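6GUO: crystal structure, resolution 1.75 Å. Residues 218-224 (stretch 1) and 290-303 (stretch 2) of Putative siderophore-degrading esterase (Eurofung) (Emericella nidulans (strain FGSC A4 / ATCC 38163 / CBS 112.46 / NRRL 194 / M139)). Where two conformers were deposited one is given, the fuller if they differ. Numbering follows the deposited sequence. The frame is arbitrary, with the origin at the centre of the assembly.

Stretch 1 218-224: PVLRLSF
Stretch 2 (290-303) PALSGGIMFLSNLS

How do the two stretches lie against each other? Residues 219-224 form an extended strand, with phi between -98° and -161° and psi between 119° and 160°, and Pro218 precedes it at -72/157. Pro290 already lies within a helix that begins earlier in the chain; from Pro290 to Leu299 phi and psi stay near -60/-45, and psi then relaxes to -32° at Ser300 and -19° at Asn301 and Leu302. Backbone hydrogen bonds run from i+4 to i, such as Gly295 N to Ala291 O (2.9 Å) and Phe298 N to Gly294 O (2.9 Å). The two axes approach to 9.3 Å and run nearly antiparallel, at 160°. Accordingly the register reverses: Arg221 CA lies 7.2 Å from Gly295 CA, and Ser223 CA lies 6.7 Å from Ala291 CA. The strand's alternation sends the CA-to-CB bonds of Val219, Arg221 and Ser223 toward the helix, while those of Leu220 and Phe224 point away.

What lets Arg221 reach the helix backbone? Its side chain is extended, with chi1, chi2 and chi3 all t (-170°, 175°, -166°) and chi4 at -106°, and it has the largest covered area of any residue in the contact. The guanidinium ends against backbone: Arg221 NH2 is 3.5 Å from Gly294 C, which lies over one face of the group, and 3.6 Å from Gly295 N. A CB on Gly294 would point toward the strand and sit 2.9 Å from Arg221 NH2, a clash, so the absence of a side chain leaves room for this approach. At Gly295 a CB would point sideways and be crowded instead by Ala291 O, at 3.2 Å.

How is the charged end of Arg221 satisfied, when no direct hydrogen bond joins the stretches? Ala291 O lies at the edge of the guanidinium, near its plane, but 3.9 Å from Arg221 NH2. A water bridges that gap: it accepts from Arg221 NH2 at 2.8 Å and donates to Ala291 O at 2.8 Å. Ala291 O thus receives the water while also accepting the helical hydrogen bond from Gly295 N. Arg221 NE, NH1 and NH2 also have hydrogen-bonding partners elsewhere in the structure.

Where does Phe298 fit, and what does its rotamer achieve? With chi1 t (174°) and chi2 at 88°, it extends its ring between Arg221 and Val219. Arg221 CD lies over one ring face, 4.0 Å from the centroid of the Phe298 ring and 28° off the normal, a CH-pi contact made by the aliphatic part of the arginine. Val219, with chi1 t (174°), brings CG1 to the ring edge, 3.5 Å from Phe298 CZ. The same Val219 CG1 lies 4.3 Å from Leu302 CD1, where Leu302 adopts chi1 m (-63°) and chi2 t (169°).

What closes the contact at the other end? Ser223, with chi1 p (70°), places OG 3.5 Å from Ala291 CB, a van der Waals contact. The methyl leaves Ala291 CA sideways to the strand, and the CA atoms of Ser223 and Ala291 are 6.7 Å apart, the closer of the two register pairs.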

# COMPACT_ATOMS: atom_id res chain seq x y z
N PRO A 218 0.25 13.36 23.25
CA PRO A 218 0.39 12.89 21.88
C PRO A 218 1.13 11.56 21.74
O PRO A 218 1.90 11.17 22.62
CB PRO A 218 1.19 14.01 21.21
CG PRO A 218 1.99 14.59 22.31
CD PRO A 218 1.11 14.53 23.52
N VAL A 219 0.87 10.89 20.62
CA VAL A 219 1.52 9.64 20.25
C VAL A 219 2.26 9.93 18.95
O VAL A 219 1.71 10.60 18.07
CB VAL A 219 0.48 8.52 20.05
CG1 VAL A 219 1.13 7.25 19.51
CG2 VAL A 219 -0.24 8.24 21.37
N LEU A 220 3.50 9.44 18.84
CA LEU A 220 4.30 9.60 17.61
C LEU A 220 4.86 8.26 17.14
O LEU A 220 5.39 7.49 17.93
CB LEU A 220 5.47 10.57 17.86
CG LEU A 220 6.51 10.74 16.73
CD1 LEU A 220 5.88 11.32 15.47
CD2 LEU A 220 7.67 11.60 17.20
N ARG A 221 4.75 8.01 15.83
CA ARG A 221 5.46 6.92 15.18
C ARG A 221 6.40 7.51 14.14
O ARG A 221 5.94 8.18 13.21
CB ARG A 221 4.52 5.92 14.51
CG ARG A 221 5.24 4.66 14.04
CD ARG A 221 4.27 3.63 13.48
NE ARG A 221 4.89 2.30 13.34
CZ ARG A 221 5.26 1.72 12.19
NH1 ARG A 221 5.80 0.50 12.23
NH2 ARG A 221 5.11 2.32 11.01
N LEU A 222 7.70 7.29 14.32
CA LEU A 222 8.72 7.65 13.35
C LEU A 222 9.07 6.44 12.52
O LEU A 222 9.03 5.32 13.02
CB LEU A 222 9.99 8.13 14.07
CG LEU A 222 9.87 9.52 14.70
CD1 LEU A 222 10.91 9.70 15.79
CD2 LEU A 222 10.01 10.60 13.63
N SER A 223 9.42 6.66 11.26
CA SER A 223 9.90 5.56 10.42
C SER A 223 10.84 6.04 9.33
O SER A 223 10.87 7.22 8.99
CB SER A 223 8.72 4.79 9.82
OG SER A 223 8.03 5.56 8.85
N PHE A 224 11.62 5.10 8.81
CA PHE A 224 12.50 5.36 7.68
C PHE A 224 12.89 4.04 7.04
O PHE A 224 12.77 2.98 7.65
CB PHE A 224 13.75 6.15 8.13
CG PHE A 224 14.59 5.45 9.16
CD1 PHE A 224 15.66 4.63 8.78
CD2 PHE A 224 14.32 5.59 10.52
CE1 PHE A 224 16.44 3.99 9.73
CE2 PHE A 224 15.09 4.95 11.47
CZ PHE A 224 16.15 4.15 11.08
N PRO A 290 4.91 0.54 2.75
CA PRO A 290 5.09 -0.13 4.05
C PRO A 290 4.91 0.78 5.27
O PRO A 290 4.27 0.36 6.24
CB PRO A 290 6.54 -0.64 3.99
CG PRO A 290 6.84 -0.79 2.55
CD PRO A 290 6.01 0.24 1.82
N ALA A 291 5.44 2.00 5.20
CA ALA A 291 5.34 2.95 6.33
C ALA A 291 3.91 3.45 6.54
O ALA A 291 3.48 3.62 7.69
CB ALA A 291 6.29 4.11 6.14
N LEU A 292 3.17 3.68 5.45
CA LEU A 292 1.76 4.07 5.55
C LEU A 292 0.93 2.91 6.08
O LEU A 292 0.16 3.09 7.03
CB LEU A 292 1.23 4.56 4.21
CG LEU A 292 -0.24 4.98 4.15
CD1 LEU A 292 -0.65 5.94 5.26
CD2 LEU A 292 -0.50 5.60 2.79
N SER A 293 1.10 1.73 5.49
CA SER A 293 0.42 0.53 5.98
C SER A 293 0.71 0.30 7.46
O SER A 293 -0.21 0.08 8.25
CB SER A 293 0.84 -0.71 5.18
OG SER A 293 0.41 -0.61 3.83
N GLY A 294 1.98 0.38 7.82
CA GLY A 294 2.42 0.22 9.21
C GLY A 294 1.84 1.25 10.17
O GLY A 294 1.46 0.92 11.29
N GLY A 295 1.78 2.50 9.71
CA GLY A 295 1.15 3.58 10.48
C GLY A 295 -0.34 3.35 10.72
O GLY A 295 -0.84 3.59 11.82
N ILE A 296 -1.03 2.87 9.68
CA ILE A 296 -2.45 2.52 9.78
C ILE A 296 -2.66 1.41 10.82
O ILE A 296 -3.54 1.51 11.67
CB ILE A 296 -3.07 2.11 8.41
CG1 ILE A 296 -3.03 3.27 7.39
CG2 ILE A 296 -4.51 1.63 8.55
CD1 ILE A 296 -3.90 4.47 7.70
N MET A 297 -1.84 0.36 10.74
CA MET A 297 -1.91 -0.75 11.71
C MET A 297 -1.60 -0.28 13.13
O MET A 297 -2.30 -0.66 14.08
CB MET A 297 -0.96 -1.89 11.33
CG MET A 297 -1.27 -2.60 10.02
SD MET A 297 -2.92 -3.29 9.88
CE MET A 297 -3.83 -1.93 9.17
N PHE A 298 -0.57 0.55 13.26
CA PHE A 298 -0.19 1.16 14.54
C PHE A 298 -1.37 1.93 15.13
O PHE A 298 -1.71 1.76 16.30
CB PHE A 298 1.03 2.07 14.34
CG PHE A 298 1.43 2.86 15.56
CD1 PHE A 298 2.29 2.32 16.51
CD2 PHE A 298 0.98 4.16 15.73
CE1 PHE A 298 2.68 3.07 17.62
CE2 PHE A 298 1.36 4.91 16.83
CZ PHE A 298 2.22 4.37 17.78
N LEU A 299 -2.01 2.75 14.30
CA LEU A 299 -3.19 3.53 14.70
C LEU A 299 -4.34 2.64 15.16
O LEU A 299 -4.89 2.85 16.24
CB LEU A 299 -3.64 4.44 13.54
CG LEU A 299 -4.88 5.31 13.71
CD1 LEU A 299 -4.74 6.25 14.91
CD2 LEU A 299 -5.10 6.10 12.43
N SER A 300 -4.67 1.62 14.37
CA SER A 300 -5.75 0.69 14.71
C SER A 300 -5.46 -0.13 15.98
O SER A 300 -6.39 -0.46 16.71
CB SER A 300 -6.06 -0.23 13.53
OG SER A 300 -6.51 0.52 12.41
N ASN A 301 -4.18 -0.43 16.23
CA ASN A 301 -3.78 -1.16 17.45
C ASN A 301 -3.91 -0.36 18.75
O ASN A 301 -3.93 -0.96 19.83
CB ASN A 301 -2.34 -1.68 17.32
CG ASN A 301 -2.20 -2.76 16.25
OD1 ASN A 301 -3.18 -3.42 15.87
ND2 ASN A 301 -0.99 -2.94 15.76
N LEU A 302 -3.99 0.96 18.66
CA LEU A 302 -4.19 1.82 19.84
C LEU A 302 -5.60 1.71 20.45
O LEU A 302 -5.78 2.10 21.60
CB LEU A 302 -3.93 3.29 19.49
CG LEU A 302 -2.51 3.67 19.07
CD1 LEU A 302 -2.48 5.09 18.51
CD2 LEU A 302 -1.52 3.53 20.22
N SER A 303 -6.57 1.21 19.68
CA SER A 303 -7.97 1.18 20.13
C SER A 303 -8.21 0.32 21.37
O SER A 303 -8.90 0.75 22.30
CB SER A 303 -8.90 0.71 19.00
OG SER A 303 -8.97 1.69 17.98
O HOH W 1 4.06 4.76 10.14